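Local coordinates for transcriptional regulator, TetR family (PDB 3NNR), which probably binds DNA through an N-terminal helix-turn-helix and regulates transcription as a TetR-family protein, at the interface of chains A and B. Sequence-based numbering; all coordinates share one arbitrary frame. Chains: chain A/B, Transcriptional regulator, TetR family.

The interface of chains A and B. Residues chain A 162, 165, 168, 189; chain B 120, 153, 156-157.
A:Phe165, on helix 162-169, packs its ring against B:Leu153, B:Trp156 and B:Leu157 of helix 145-160, with the methyl CG2 of B:Thr120 of helix 110-136 near its rim. With CG anti to the backbone N (chi1 172°), the ring reaches away from its own helix and meets B:Leu153 coming from the opposite direction. The methyl CD1 of B:Leu153 lies over one face of the phenyl ring, toward the rim, 3.4 Å from CZ of A:Phe165, a CH-pi contact. B:Trp156 meets the ring edge-to-face, the planes inclined by 63°: the phenyl's CD1 edge points onto the indole face near its outer rim, 3.6 Å from CZ3 of B:Trp156. The B:Thr120 methyl lies over that same indole face. A flat aromatic suits this place because its face takes a methyl while its edge points onto an indole. Were A:Phe165 shortened to an alanine, the B:Leu153 methyl would probably lose the ring face it rests on and B:Trp156 the edge against its face, opening a gap between the chains. The two methyls of B:Leu157 part between two neighbours, CD2 lying 3.8 Å from the methylene CB of A:Phe165 and CD1 packing near CE3 of A:Trp162. The fork of B:Leu153 is likewise divided: its CD2 sits in plane at the edge of the A:Trp162 indole, 3.8 Å from CZ3. The bend at chi2 (-63°) helps set the amide end of A:Gln189, a long residue reaching from helix 186-194, across that CD2. This patch has a two-fold twin, consistent with the dimers typical of TetR regulators. Within chain A, the A:Thr168 hydroxyl OG1 hydrogen-bonds to the carbonyl O of A:Phe165 at 3.0 Å.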
# COMPACT_ATOMS: atom_id res chain seq x y z
N TRP A 162 0.58 -2.55 -5.01
CA TRP A 162 0.16 -2.53 -6.42
C TRP A 162 -1.20 -3.19 -6.63
O TRP A 162 -2.03 -2.62 -7.32
CB TRP A 162 1.23 -3.17 -7.31
CG TRP A 162 0.90 -3.05 -8.77
CD1 TRP A 162 0.63 -4.06 -9.63
CD2 TRP A 162 0.75 -1.84 -9.51
NE1 TRP A 162 0.35 -3.56 -10.88
CE2 TRP A 162 0.41 -2.20 -10.83
CE3 TRP A 162 0.89 -0.47 -9.18
CZ2 TRP A 162 0.20 -1.24 -11.84
CZ3 TRP A 162 0.66 0.46 -10.16
CH2 TRP A 162 0.34 0.08 -11.49
N PHE A 165 -3.95 -0.98 -5.49
CA PHE A 165 -4.22 0.12 -6.47
C PHE A 165 -5.08 -0.33 -7.65
O PHE A 165 -5.93 0.42 -8.13
CB PHE A 165 -2.94 0.77 -7.00
CG PHE A 165 -3.17 1.78 -8.14
CD1 PHE A 165 -3.79 2.99 -7.90
CD2 PHE A 165 -2.79 1.49 -9.45
CE1 PHE A 165 -4.02 3.94 -8.96
CE2 PHE A 165 -3.00 2.41 -10.52
CZ PHE A 165 -3.62 3.65 -10.26
N THR A 168 -8.89 -0.37 -7.21
CA THR A 168 -9.46 1.00 -7.21
C THR A 168 -9.38 1.78 -8.55
O THR A 168 -10.07 2.81 -8.73
CB THR A 168 -8.78 1.87 -6.14
OG1 THR A 168 -7.62 2.51 -6.70
CG2 THR A 168 -8.41 1.04 -4.85
N GLN A 189 6.44 0.58 -12.68
CA GLN A 189 6.48 1.53 -11.56
C GLN A 189 7.72 1.37 -10.67
O GLN A 189 8.27 2.38 -10.22
CB GLN A 189 5.20 1.46 -10.72
CG GLN A 189 3.93 1.89 -11.49
CD GLN A 189 3.95 3.33 -11.92
OE1 GLN A 189 4.29 4.20 -11.15
NE2 GLN A 189 3.57 3.59 -13.16
N THR B 120 -9.51 9.21 -6.83
CA THR B 120 -8.13 8.79 -7.07
C THR B 120 -7.55 9.52 -8.31
O THR B 120 -6.44 10.05 -8.23
CB THR B 120 -8.05 7.27 -7.10
OG1 THR B 120 -8.38 6.83 -5.78
CG2 THR B 120 -6.63 6.72 -7.49
N LEU B 153 2.10 8.45 -9.80
CA LEU B 153 1.55 7.21 -9.28
C LEU B 153 2.41 6.67 -8.11
O LEU B 153 1.84 6.26 -7.09
CB LEU B 153 1.40 6.16 -10.39
CG LEU B 153 0.63 4.89 -10.10
CD1 LEU B 153 -0.72 5.19 -9.48
CD2 LEU B 153 0.47 4.07 -11.39
N TRP B 156 1.58 8.42 -4.95
CA TRP B 156 0.32 7.91 -4.44
C TRP B 156 0.54 6.58 -3.76
O TRP B 156 0.05 6.38 -2.64
CB TRP B 156 -0.71 7.79 -5.58
CG TRP B 156 -2.11 7.48 -5.14
CD1 TRP B 156 -3.13 8.38 -4.94
CD2 TRP B 156 -2.66 6.19 -4.86
NE1 TRP B 156 -4.27 7.72 -4.54
CE2 TRP B 156 -4.01 6.37 -4.49
CE3 TRP B 156 -2.14 4.88 -4.88
CZ2 TRP B 156 -4.85 5.31 -4.14
CZ3 TRP B 156 -2.98 3.80 -4.53
CH2 TRP B 156 -4.31 4.03 -4.16
N LEU B 157 1.26 5.69 -4.43
CA LEU B 157 1.52 4.34 -3.92
C LEU B 157 2.25 4.38 -2.57
O LEU B 157 1.93 3.62 -1.66
CB LEU B 157 2.32 3.51 -4.96
CG LEU B 157 1.59 3.07 -6.25
CD1 LEU B 157 2.55 2.51 -7.32
CD2 LEU B 157 0.55 2.00 -5.94